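Local structure of 2-hydroxyisocaproyl-CoA dehydratase activator (Clostridium difficile, 4EHU) at residues G15-N20 with E44-K49; A137-V142 with F167-V172; S149-S154 with I222-A227; R196-V201 with A227-T232. The protein hydrolyses ATP to drive transfer of a single electron from its [4Fe-4S] cluster to (R)-2-hydroxyisocaproyl-CoA dehydratase, activating that enzyme for the reductive branch of L-leucine fermentation. One frame throughout, in Å; residues are numbered along the deposited sequence. Where two conformers were deposited one is given.

Overall arrangement
Contacts 1 and 4 are buried, while contacts 2 and 3 are partly buried. Contact 1 stands apart, its centre about 32 Å or more from the other centres; there a helix covers the sheet containing strand 13-19 through aliphatic side chains, some resting on backbone. The remaining three pair helices or helix ends. Contacts 3 and 4 share helix 220-230 and meet where Met226 packs on Val197; contacts 2 and 3 join through Val142 and Ile150. Contact 2, whose Glu169 side chain is about 10 Å from the iron-sulfur cluster, is mainly aliphatic, with a carboxylate at one end. In contact 3 an arginine and an acetate take over, whereas contact 4 combines apolar packing with a water bridge between serine and glutamate.

Contact 1 of 4, residues G15-N20 with E44-K49; sequences GVILKN and EKLYGK
Leu46 reaches from helix 38-50 onto strand 13-19 and meets it at two places. Both of its methyls lie on the backbone of Gly15, Leu46 CD1 at 3.9 Å from Gly15 CA and Leu46 CD2 at 3.9 Å from Gly15 O; with no side chain in between, the leucine rests directly on the peptide. Leu46 CD1 also comes within 4.2 Å of Val16 N. Two residues beyond Gly15, the terminal methyl of Ile17 approaches the base of the leucine, with Ile17 CD1 3.9 Å from Leu46 CB and 4.1 Å from Leu46 O. The two side chains slide past each other in opposite directions, so the tip of the isoleucine lies beside the root of the leucine. Ile17 gets there because CG1 stands anti to the carbonyl carbon (chi1 -65°) and the chain then runs on extended to CD1. Helix and strand axes approach to 9.0 Å at an angle of 34°, one layer of aliphatic side chains between them. This is the helix-on-sheet layering of the actin fold, in which a mixed five-stranded sheet has helices on its two faces: Val16, whose side chain points away from helix 38-50, packs on Ala245 of helix 243-261, and Leu18 touches Ala249 and Leu250 there. Around the first shell, Ile17 also touches Met4 and Val25 on the two adjoining strands, and Leu46 touches Met4. Further out, Lys49 ties the helix to strand 23-30 through a salt bridge to Glu28 and a hydrogen bond to Ser27 O. Gly15 directly follows the ATP-binding residues Ser10 to Lys14.

Contact 2 of 4, residues A137-V142 with F167-V172; sequences AKIIEV and FAESEV
Ile140 and Val172 form the well-packed half of this contact: Ile140 CG2 lies 3.6 Å from Val172 CG1, the two side chains running at a slant to each other. Ile139 CG2 adds a looser touch, 4.5 Å from the same Val172 CG1. Val172 is the buried residue here, and behind it Ile185 and Ile189 of helix 182-204 close the apolar patch, while Ile182 and Val186 of that helix cover Ile140.

The Glu169 side, where both residues are partly exposed, is less regular. The Glu169 chain is extended and lies across the end of Ile139 at a slant. Ile139 CD1 is modelled only 3.0 Å from both Glu169 OE2 and Glu169 CG, too near for relaxed packing, so the exact placement of these two tips is doubtful. On the same helix Ser170 hydrogen-bonds to Arg131 of the second subunit of the homodimer.

Beyond Ile140 the chain turns at Glu141, whose positive phi makes it the C-prime residue of a Schellman motif, with Val142 N bonded to Ala137 O at 3.1 Å. The arrangement is thus a Schellman-capped helix packed against helix 165-177, which begins just after the cluster ligand Cys164.

Contact 3 of 4, residues S149-S154 with I222-A227; sequences SISMNS and IVRAMA. With ACT (acetate ion), chain I.
The guanidinium of Arg224 has the thioether chain of Met152 over one face and, at its edge, an acetate ion and Ser151. On the face, Met152 CG lies 3.3 Å from Arg224 NH2 and Met152 CE lies 3.5 Å from Arg224 NH1; the extended methionine crosses the arginine at about a right angle. At the edge, acetate C sits in the guanidinium plane and two nitrogens grip the ion: Arg224 NH2 donates to acetate O at 2.9 Å (N-H...O 156°), and Arg224 NE shares its hydrogen between acetate OXT at 3.1 Å and O at 3.2 Å. A bend at chi3 (-58°) swings the group across to the other segment. In one of two conformers of Ser151, its OG lies 2.8 Å from Arg224 NH2 and 2.9 Å from the same acetate O, but its chief partner is Gly148 O, which also accepts from Arg224 NH2. The ion sits where arginine and serine can hold an anion, though it probably comes from the crystallisation liquor. Arg224 bridges helix 147-151 and the type I turn from Ser151 to Ser154 to helix 220-230; helix 182-204 adjoins both, with His190 touching Ser151 and Ile222, while Val223 and Met226 face Met212 of strand 210-213.

Contact 4 of 4, residues R196-V201 with A227-T232; sequences RVSSLV and AREINT
Ser198 and Ile230 mark the closest approach of the two backbones, their CA atoms 6.0 Å apart, just where helix 220-230 is ending in a Schellman motif: Asn231 has positive phi, with Thr232 N bonded back to Ala227 O and Asn231 N to Arg228 O. The small serine side chain facing the other helix is consistent with so near an approach. Ser198 CB touches Ile230 CG2 at 3.6 Å, and Val201 CG1, one turn on, meets the same methyl of Ile230 at 4.0 Å, the valine and isoleucine crossing at about a right angle. Ile230 presents this branch because CG2 stands anti to the carbonyl carbon, which puts CG1 between N and C (chi1 72°). At the other end Ser198 OG lies 3.6 Å from Glu229 CB. The serine hydroxyl is turned back to the oxygen of Ala194, its main partner, and a water donates to Ser198 OG (2.7 Å) and to Glu229 OE1 (2.7 Å). The carboxylate folds over at chi2 and is held at both oxygens. Lys195 forms a salt bridge with OE1, and Arg228 grips OE2 side-on: Arg228 NH2 meets the anti lone pair of Glu229 OE2 at 2.9 Å, while NE comes from above the carboxylate plane. Beyond, Val201 rests on Ile98 and Val107 of the sheet beneath helix 182-204. The chemistry is thus divided between an apolar part on the sheet side and a water-bridged polar part, where the flanking cations would probably keep Glu229 ionised.

Contact 1 of 4, residues G15-N20 with E44-K49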
loop_
_atom_site.group_PDB
_atom_site.type_symbol
_atom_site.label_atom_id
_atom_site.label_comp_id
_atom_site.label_asym_id
_atom_site.label_seq_id
_atom_site.Cartn_x
_atom_site.Cartn_y
_atom_site.Cartn_z
ATOM N N GLY A 15 20.998 1.098 -18.983
ATOM C CA GLY A 15 21.795 0.464 -20.025
ATOM C C GLY A 15 23.284 0.551 -19.741
ATOM O O GLY A 15 23.758 1.525 -19.163
ATOM N N VAL A 16 24.020 -0.473 -20.155
ATOM C CA VAL A 16 25.477 -0.491 -20.033
ATOM C C VAL A 16 26.051 -1.037 -21.327
ATOM O O VAL A 16 25.517 -2.013 -21.858
ATOM C CB VAL A 16 25.935 -1.417 -18.885
ATOM C CG1 VAL A 16 27.427 -1.659 -18.960
ATOM C CG2 VAL A 16 25.542 -0.811 -17.506
ATOM N N ILE A 17 27.103 -0.397 -21.844
ATOM C CA ILE A 17 27.925 -1.000 -22.887
ATOM C C ILE A 17 29.240 -1.417 -22.244
ATOM O O ILE A 17 29.914 -0.611 -21.589
ATOM C CB ILE A 17 28.208 -0.035 -24.067
ATOM C CG1 ILE A 17 26.907 0.308 -24.796
ATOM C CG2 ILE A 17 29.209 -0.675 -25.042
ATOM C CD1 ILE A 17 27.080 1.225 -25.989
ATOM N N LEU A 18 29.586 -2.684 -22.425
ATOM C CA LEU A 18 30.766 -3.281 -21.808
ATOM C C LEU A 18 31.748 -3.691 -22.901
ATOM O O LEU A 18 31.357 -4.288 -23.907
ATOM C CB LEU A 18 30.343 -4.510 -21.004
ATOM C CG LEU A 18 31.377 -5.264 -20.172
ATOM C CD1 LEU A 18 31.802 -4.447 -18.950
ATOM C CD2 LEU A 18 30.777 -6.587 -19.727
ATOM N N LYS A 19 33.019 -3.366 -22.702
ATOM C CA LYS A 19 34.055 -3.670 -23.685
ATOM C C LYS A 19 34.859 -4.877 -23.218
ATOM O O LYS A 19 35.396 -4.877 -22.108
ATOM C CB LYS A 19 34.985 -2.467 -23.858
ATOM C CG LYS A 19 35.963 -2.578 -25.046
ATOM C CD LYS A 19 36.881 -1.373 -25.098
ATOM C CE LYS A 19 37.895 -1.505 -26.222
ATOM N NZ LYS A 19 38.761 -0.296 -26.330
ATOM N N ASN A 20 34.917 -5.898 -24.067
ATOM C CA ASN A 20 35.661 -7.125 -23.792
ATOM C C ASN A 20 35.345 -7.700 -22.424
ATOM O O ASN A 20 36.218 -8.249 -21.756
ATOM C CB ASN A 20 37.165 -6.888 -23.920
ATOM C CG ASN A 20 37.559 -6.465 -25.313
ATOM O OD1 ASN A 20 38.367 -5.551 -25.499
ATOM N ND2 ASN A 20 36.975 -7.117 -26.304
ATOM N N GLU A 44 19.625 5.646 -27.323
ATOM C CA GLU A 44 20.099 6.858 -27.978
ATOM C C GLU A 44 21.308 7.427 -27.252
ATOM O O GLU A 44 22.267 7.861 -27.879
ATOM C CB GLU A 44 19.002 7.919 -28.016
ATOM C CG GLU A 44 17.831 7.569 -28.902
ATOM C CD GLU A 44 16.674 8.530 -28.726
ATOM O OE1 GLU A 44 16.896 9.644 -28.207
ATOM O OE2 GLU A 44 15.539 8.168 -29.100
ATOM N N LYS A 45 21.262 7.427 -25.924
ATOM C CA LYS A 45 22.322 8.044 -25.140
ATOM C C LYS A 45 23.587 7.196 -25.094
ATOM O O LYS A 45 24.689 7.730 -25.148
ATOM C CB LYS A 45 21.834 8.356 -23.730
ATOM C CG LYS A 45 20.773 9.436 -23.703
ATOM C CD LYS A 45 20.871 10.286 -22.453
ATOM C CE LYS A 45 19.967 11.501 -22.542
ATOM N NZ LYS A 45 20.293 12.344 -23.726
ATOM N N LEU A 46 23.436 5.881 -24.991
ATOM C CA LEU A 46 24.593 4.997 -25.050
ATOM C C LEU A 46 25.317 5.149 -26.379
ATOM O O LEU A 46 26.543 5.229 -26.411
ATOM C CB LEU A 46 24.174 3.543 -24.859
ATOM C CG LEU A 46 23.548 3.298 -23.486
ATOM C CD1 LEU A 46 22.965 1.900 -23.433
ATOM C CD2 LEU A 46 24.566 3.512 -22.376
ATOM N N TYR A 47 24.551 5.183 -27.466
ATOM C CA TYR A 47 25.102 5.308 -28.810
ATOM C C TYR A 47 25.731 6.677 -29.027
ATOM O O TYR A 47 26.774 6.793 -29.672
ATOM C CB TYR A 47 24.009 5.071 -29.854
ATOM C CG TYR A 47 23.543 3.633 -29.942
ATOM C CD1 TYR A 47 24.442 2.579 -29.817
ATOM C CD2 TYR A 47 22.206 3.330 -30.145
ATOM C CE1 TYR A 47 24.017 1.263 -29.898
ATOM C CE2 TYR A 47 21.772 2.019 -30.224
ATOM C CZ TYR A 47 22.679 0.989 -30.099
ATOM O OH TYR A 47 22.239 -0.315 -30.184
ATOM N N GLY A 48 25.092 7.712 -28.496
ATOM C CA GLY A 48 25.604 9.062 -28.619
ATOM C C GLY A 48 26.930 9.220 -27.900
ATOM O O GLY A 48 27.875 9.805 -28.431
ATOM N N LYS A 49 27.001 8.686 -26.688
ATOM C CA LYS A 49 28.207 8.780 -25.875
ATOM C C LYS A 49 29.376 8.074 -26.540
ATOM O O LYS A 49 30.484 8.605 -26.597
ATOM C CB LYS A 49 27.983 8.141 -24.503
ATOM C CG LYS A 49 26.965 8.830 -23.619
ATOM C CD LYS A 49 26.974 8.202 -22.237
ATOM C CE LYS A 49 25.760 8.599 -21.416
ATOM N NZ LYS A 49 26.054 8.514 -19.962
#

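Contact 2 of 4, residues A137-V142 with F167-V172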
loop_
_atom_site.group_PDB
_atom_site.type_symbol
_atom_site.label_atom_id
_atom_site.label_comp_id
_atom_site.label_asym_id
_atom_site.label_seq_id
_atom_site.Cartn_x
_atom_site.Cartn_y
_atom_site.Cartn_z
ATOM N N ALA A 137 8.453 12.036 -1.048
ATOM C CA ALA A 137 9.259 13.157 -1.543
ATOM C C ALA A 137 8.346 14.233 -2.130
ATOM O O ALA A 137 8.580 15.434 -1.941
ATOM C CB ALA A 137 10.259 12.671 -2.596
ATOM N N LYS A 138 7.302 13.795 -2.822
ATOM C CA LYS A 138 6.342 14.705 -3.432
ATOM C C LYS A 138 5.606 15.502 -2.364
ATOM O O LYS A 138 5.403 16.708 -2.499
ATOM C CB LYS A 138 5.349 13.923 -4.299
ATOM C CG LYS A 138 4.353 14.772 -5.073
ATOM C CD LYS A 138 3.415 13.875 -5.879
ATOM C CE LYS A 138 2.492 14.676 -6.793
ATOM N NZ LYS A 138 1.588 13.793 -7.597
ATOM N N ILE A 139 5.226 14.834 -1.281
ATOM C CA ILE A 139 4.451 15.485 -0.232
ATOM C C ILE A 139 5.265 16.507 0.548
ATOM O O ILE A 139 4.759 17.578 0.906
ATOM C CB ILE A 139 3.897 14.454 0.748
ATOM C CG1 ILE A 139 3.028 13.463 -0.007
ATOM C CG2 ILE A 139 3.081 15.137 1.839
ATOM C CD1 ILE A 139 2.740 12.235 0.784
ATOM N N ILE A 140 6.526 16.181 0.832
ATOM C CA ILE A 140 7.372 17.094 1.592
ATOM C C ILE A 140 8.072 18.090 0.665
ATOM O O ILE A 140 8.773 18.981 1.121
ATOM C CB ILE A 140 8.393 16.332 2.448
ATOM C CG1 ILE A 140 9.382 15.579 1.567
ATOM C CG2 ILE A 140 7.676 15.362 3.396
ATOM C CD1 ILE A 140 10.497 14.931 2.361
ATOM N N GLU A 141 7.840 17.933 -0.634
ATOM C CA GLU A 141 8.338 18.838 -1.664
ATOM C C GLU A 141 9.864 18.956 -1.700
ATOM O O GLU A 141 10.417 20.049 -1.700
ATOM C CB GLU A 141 7.665 20.207 -1.530
ATOM C CG GLU A 141 6.152 20.091 -1.617
ATOM C CD GLU A 141 5.441 21.424 -1.549
ATOM O OE1 GLU A 141 6.077 22.419 -1.149
ATOM O OE2 GLU A 141 4.243 21.470 -1.899
ATOM N N VAL A 142 10.535 17.814 -1.751
ATOM C CA VAL A 142 11.952 17.789 -2.076
ATOM C C VAL A 142 12.177 16.693 -3.099
ATOM O O VAL A 142 11.373 15.777 -3.216
ATOM C CB VAL A 142 12.821 17.526 -0.843
ATOM C CG1 VAL A 142 12.539 18.570 0.236
ATOM C CG2 VAL A 142 12.585 16.134 -0.329
ATOM N N PHE A 167 -1.492 5.291 4.753
ATOM C CA PHE A 167 -1.633 5.781 6.123
ATOM C C PHE A 167 -0.394 6.575 6.569
ATOM O O PHE A 167 -0.514 7.553 7.309
ATOM C CB PHE A 167 -1.908 4.630 7.095
ATOM C CG PHE A 167 -3.231 3.947 6.873
ATOM C CD1 PHE A 167 -4.366 4.681 6.540
ATOM C CD2 PHE A 167 -3.342 2.574 6.996
ATOM C CE1 PHE A 167 -5.593 4.056 6.339
ATOM C CE2 PHE A 167 -4.572 1.934 6.789
ATOM C CZ PHE A 167 -5.703 2.677 6.466
ATOM N N ALA A 168 0.787 6.171 6.116
ATOM C CA ALA A 168 2.020 6.870 6.490
ATOM C C ALA A 168 2.009 8.273 5.882
ATOM O O ALA A 168 2.479 9.226 6.497
ATOM C CB ALA A 168 3.248 6.088 6.010
ATOM N N GLU A 169 1.477 8.396 4.669
ATOM C CA GLU A 169 1.386 9.713 4.036
ATOM C C GLU A 169 0.575 10.687 4.903
ATOM O O GLU A 169 0.942 11.852 5.059
ATOM C CB GLU A 169 0.741 9.599 2.656
ATOM C CG GLU A 169 0.354 10.937 2.069
ATOM C CD GLU A 169 -0.022 10.856 0.600
ATOM O OE1 GLU A 169 -0.232 9.739 0.096
ATOM O OE2 GLU A 169 -0.102 11.915 -0.057
ATOM N N SER A 170 -0.534 10.219 5.459
ATOM C CA SER A 170 -1.304 11.074 6.366
ATOM C C SER A 170 -0.496 11.491 7.598
ATOM O O SER A 170 -0.622 12.625 8.068
ATOM C CB SER A 170 -2.574 10.367 6.801
ATOM O OG SER A 170 -3.445 10.226 5.697
ATOM N N GLU A 171 0.321 10.589 8.137
ATOM C CA GLU A 171 1.158 10.966 9.286
ATOM C C GLU A 171 2.177 12.024 8.901
ATOM O O GLU A 171 2.429 12.922 9.676
ATOM C CB GLU A 171 1.900 9.764 9.906
ATOM C CG GLU A 171 0.937 8.756 10.517
ATOM C CD GLU A 171 1.657 7.609 11.221
ATOM O OE1 GLU A 171 2.459 7.871 12.145
ATOM O OE2 GLU A 171 1.419 6.448 10.842
ATOM N N VAL A 172 2.751 11.901 7.711
ATOM C CA VAL A 172 3.768 12.841 7.243
ATOM C C VAL A 172 3.127 14.209 7.004
ATOM O O VAL A 172 3.686 15.233 7.369
ATOM C CB VAL A 172 4.474 12.312 5.968
ATOM C CG1 VAL A 172 5.298 13.397 5.289
ATOM C CG2 VAL A 172 5.361 11.126 6.317
#

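Contact 3 of 4, residues S149-S154 with I222-A227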
loop_
_atom_site.group_PDB
_atom_site.type_symbol
_atom_site.label_atom_id
_atom_site.label_comp_id
_atom_site.label_asym_id
_atom_site.label_seq_id
_atom_site.Cartn_x
_atom_site.Cartn_y
_atom_site.Cartn_z
ATOM N N SER A 149 20.884 13.354 1.901
ATOM C CA SER A 149 21.674 14.429 2.486
ATOM C C SER A 149 20.854 15.138 3.565
ATOM O O SER A 149 21.383 15.510 4.621
ATOM C CB SER A 149 22.110 15.407 1.393
ATOM O OG SER A 149 22.729 16.565 1.938
ATOM N N ILE A 150 19.563 15.325 3.315
ATOM C CA ILE A 150 18.711 16.010 4.287
ATOM C C ILE A 150 18.675 15.210 5.582
ATOM O O ILE A 150 18.793 15.775 6.681
ATOM C CB ILE A 150 17.296 16.208 3.735
ATOM C CG1 ILE A 150 17.326 17.342 2.703
ATOM C CG2 ILE A 150 16.301 16.523 4.868
ATOM C CD1 ILE A 150 16.111 17.381 1.798
ATOM N N SER A 151 18.529 13.892 5.461
ATOM C CA SER A 151 18.340 13.027 6.628
ATOM C C SER A 151 19.586 13.031 7.532
ATOM O O SER A 151 19.472 12.792 8.736
ATOM C CB SER A 151 17.995 11.596 6.186
ATOM O OG SER A 151 19.110 10.987 5.574
ATOM N N MET A 152 20.764 13.291 6.960
ATOM C CA MET A 152 21.983 13.378 7.771
ATOM C C MET A 152 21.826 14.349 8.929
ATOM O O MET A 152 22.494 14.201 9.968
ATOM C CB MET A 152 23.185 13.848 6.937
ATOM C CG MET A 152 23.528 12.938 5.786
ATOM S SD MET A 152 24.941 13.645 4.915
ATOM C CE MET A 152 25.417 12.246 3.899
ATOM N N ASN A 153 21.024 15.399 8.743
ATOM C CA ASN A 153 20.882 16.422 9.781
ATOM C C ASN A 153 19.930 16.047 10.907
ATOM O O ASN A 153 19.794 16.790 11.873
ATOM C CB ASN A 153 20.404 17.742 9.173
ATOM C CG ASN A 153 21.411 18.332 8.214
ATOM O OD1 ASN A 153 22.614 18.298 8.468
ATOM N ND2 ASN A 153 20.925 18.870 7.103
ATOM N N SER A 154 19.242 14.912 10.775
ATOM C CA SER A 154 18.270 14.493 11.784
ATOM C C SER A 154 18.962 14.166 13.104
ATOM O O SER A 154 19.962 13.446 13.138
ATOM C CB SER A 154 17.497 13.259 11.279
ATOM O OG SER A 154 16.669 12.733 12.308
ATOM N N ILE A 222 18.778 5.818 3.191
ATOM C CA ILE A 222 18.245 4.459 3.219
ATOM C C ILE A 222 19.364 3.469 3.522
ATOM O O ILE A 222 19.171 2.538 4.305
ATOM C CB ILE A 222 17.578 4.095 1.896
ATOM C CG1 ILE A 222 16.292 4.919 1.715
ATOM C CG2 ILE A 222 17.297 2.579 1.857
ATOM C CD1 ILE A 222 15.121 4.516 2.651
ATOM N N VAL A 223 20.531 3.659 2.924
ATOM C CA VAL A 223 21.653 2.777 3.204
ATOM C C VAL A 223 22.001 2.830 4.705
ATOM O O VAL A 223 22.139 1.783 5.342
ATOM C CB VAL A 223 22.866 3.112 2.345
ATOM C CG1 VAL A 223 24.053 2.211 2.727
ATOM C CG2 VAL A 223 22.493 2.927 0.851
ATOM N N ARG A 224 22.111 4.031 5.270
ATOM C CA ARG A 224 22.458 4.151 6.692
ATOM C C ARG A 224 21.389 3.508 7.584
ATOM O O ARG A 224 21.720 2.802 8.541
ATOM C CB ARG A 224 22.635 5.618 7.092
ATOM C CG ARG A 224 23.896 6.237 6.533
ATOM C CD ARG A 224 24.125 7.633 7.123
ATOM N NE ARG A 224 23.011 8.546 6.885
ATOM C CZ ARG A 224 22.860 9.293 5.790
ATOM N NH1 ARG A 224 23.764 9.251 4.823
ATOM N NH2 ARG A 224 21.800 10.093 5.679
ATOM N N ALA A 225 20.113 3.748 7.282
ATOM C CA ALA A 225 19.030 3.181 8.084
ATOM C C ALA A 225 19.028 1.660 7.975
ATOM O O ALA A 225 18.797 0.962 8.968
ATOM C CB ALA A 225 17.700 3.751 7.644
ATOM N N MET A 226 19.258 1.137 6.766
ATOM C CA MET A 226 19.339 -0.309 6.611
ATOM C C MET A 226 20.472 -0.919 7.400
ATOM O O MET A 226 20.277 -1.934 8.056
ATOM C CB MET A 226 19.509 -0.694 5.134
ATOM C CG MET A 226 18.200 -0.610 4.410
ATOM S SD MET A 226 17.021 -1.948 4.847
ATOM C CE MET A 226 17.901 -3.422 4.417
ATOM N N ALA A 227 21.660 -0.321 7.337
ATOM C CA ALA A 227 22.805 -0.894 8.023
ATOM C C ALA A 227 22.516 -0.904 9.523
ATOM O O ALA A 227 22.898 -1.827 10.233
ATOM C CB ALA A 227 24.065 -0.102 7.717
HETATM C C ACT I . 20.376 9.558 9.101
HETATM O O ACT I . 20.059 9.434 7.894
HETATM O OXT ACT I . 21.604 9.597 9.380
HETATM C CH3 ACT I . 19.327 9.684 10.169
#

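Contact 4 of 4, residues R196-V201 with A227-T232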
loop_
_atom_site.group_PDB
_atom_site.type_symbol
_atom_site.label_atom_id
_atom_site.label_comp_id
_atom_site.label_asym_id
_atom_site.label_seq_id
_atom_site.Cartn_x
_atom_site.Cartn_y
_atom_site.Cartn_z
ATOM N N ARG A 196 10.915 -2.261 6.890
ATOM C CA ARG A 196 10.187 -3.223 6.071
ATOM C C ARG A 196 11.112 -4.140 5.267
ATOM O O ARG A 196 10.831 -5.341 5.122
ATOM C CB ARG A 196 9.217 -2.501 5.150
ATOM C CG ARG A 196 8.453 -3.433 4.270
ATOM C CD ARG A 196 7.210 -2.781 3.733
ATOM N NE ARG A 196 6.668 -3.614 2.666
ATOM C CZ ARG A 196 5.977 -4.724 2.880
ATOM N NH1 ARG A 196 5.731 -5.131 4.120
ATOM N NH2 ARG A 196 5.536 -5.441 1.852
ATOM N N VAL A 197 12.205 -3.592 4.744
ATOM C CA VAL A 197 13.143 -4.401 3.962
ATOM C C VAL A 197 14.037 -5.192 4.908
ATOM O O VAL A 197 14.331 -6.353 4.648
ATOM C CB VAL A 197 13.945 -3.526 3.024
ATOM C CG1 VAL A 197 14.949 -4.367 2.208
ATOM C CG2 VAL A 197 12.979 -2.803 2.073
ATOM N N SER A 198 14.404 -4.608 6.052
ATOM C CA SER A 198 15.249 -5.355 6.990
ATOM C C SER A 198 14.559 -6.604 7.530
ATOM O O SER A 198 15.232 -7.570 7.859
ATOM C CB SER A 198 15.743 -4.484 8.157
ATOM O OG SER A 198 14.680 -4.064 8.964
ATOM N N SER A 199 13.229 -6.597 7.615
ATOM C CA SER A 199 12.511 -7.773 8.072
ATOM C C SER A 199 12.751 -8.928 7.087
ATOM O O SER A 199 12.899 -10.083 7.496
ATOM C CB SER A 199 11.017 -7.480 8.190
ATOM O OG SER A 199 10.285 -8.662 8.472
ATOM N N LEU A 200 12.788 -8.615 5.797
ATOM C CA LEU A 200 13.058 -9.650 4.790
ATOM C C LEU A 200 14.475 -10.175 4.951
ATOM O O LEU A 200 14.715 -11.386 4.928
ATOM C CB LEU A 200 12.925 -9.114 3.364
ATOM C CG LEU A 200 11.600 -8.531 2.932
ATOM C CD1 LEU A 200 11.720 -8.171 1.461
ATOM C CD2 LEU A 200 10.477 -9.539 3.172
ATOM N N VAL A 201 15.432 -9.259 5.113
ATOM C CA VAL A 201 16.810 -9.666 5.290
ATOM C C VAL A 201 16.981 -10.569 6.502
ATOM O O VAL A 201 17.675 -11.576 6.446
ATOM C CB VAL A 201 17.723 -8.419 5.472
ATOM C CG1 VAL A 201 19.141 -8.842 5.769
ATOM C CG2 VAL A 201 17.661 -7.565 4.225
ATOM N N ALA A 227 21.660 -0.321 7.337
ATOM C CA ALA A 227 22.805 -0.894 8.023
ATOM C C ALA A 227 22.516 -0.904 9.523
ATOM O O ALA A 227 22.898 -1.827 10.233
ATOM C CB ALA A 227 24.065 -0.102 7.717
ATOM N N ARG A 228 21.828 0.139 9.989
ATOM C CA ARG A 228 21.424 0.211 11.389
ATOM C C ARG A 228 20.452 -0.932 11.726
ATOM O O ARG A 228 20.652 -1.663 12.707
ATOM C CB ARG A 228 20.774 1.569 11.677
ATOM C CG ARG A 228 20.312 1.756 13.129
ATOM C CD ARG A 228 19.441 3.000 13.273
ATOM N NE ARG A 228 18.146 2.775 12.620
ATOM C CZ ARG A 228 17.535 3.631 11.803
ATOM N NH1 ARG A 228 18.087 4.805 11.524
ATOM N NH2 ARG A 228 16.364 3.300 11.239
ATOM N N GLU A 229 19.421 -1.094 10.895
ATOM C CA GLU A 229 18.371 -2.042 11.208
ATOM C C GLU A 229 18.870 -3.476 11.141
ATOM O O GLU A 229 18.426 -4.312 11.936
ATOM C CB GLU A 229 17.161 -1.852 10.291
ATOM C CG GLU A 229 16.421 -0.551 10.512
ATOM C CD GLU A 229 15.820 -0.423 11.909
ATOM O OE1 GLU A 229 15.390 -1.459 12.488
ATOM O OE2 GLU A 229 15.760 0.721 12.419
ATOM N N ILE A 230 19.773 -3.780 10.209
ATOM C CA ILE A 230 20.296 -5.148 10.141
ATOM C C ILE A 230 21.558 -5.332 10.946
ATOM O O ILE A 230 22.103 -6.438 11.010
ATOM C CB ILE A 230 20.506 -5.637 8.682
ATOM C CG1 ILE A 230 21.699 -4.924 8.038
ATOM C CG2 ILE A 230 19.221 -5.441 7.895
ATOM C CD1 ILE A 230 22.019 -5.482 6.594
ATOM N N ASN A 231 22.024 -4.258 11.579
ATOM C CA ASN A 231 23.203 -4.326 12.445
ATOM C C ASN A 231 24.408 -4.929 11.714
ATOM O O ASN A 231 25.169 -5.710 12.283
ATOM C CB ASN A 231 22.887 -5.161 13.697
ATOM C CG ASN A 231 23.946 -5.015 14.791
ATOM O OD1 ASN A 231 24.600 -3.973 14.913
ATOM N ND2 ASN A 231 24.117 -6.062 15.592
ATOM N N THR A 232 24.573 -4.564 10.447
ATOM C CA THR A 232 25.650 -5.092 9.606
ATOM C C THR A 232 26.096 -3.991 8.659
ATOM O O THR A 232 25.255 -3.195 8.212
ATOM C CB THR A 232 25.136 -6.291 8.772
ATOM O OG1 THR A 232 24.527 -7.249 9.647
ATOM C CG2 THR A 232 26.247 -6.944 8.000
HETATM O O HOH W 1 14.744 -3.905 11.677
#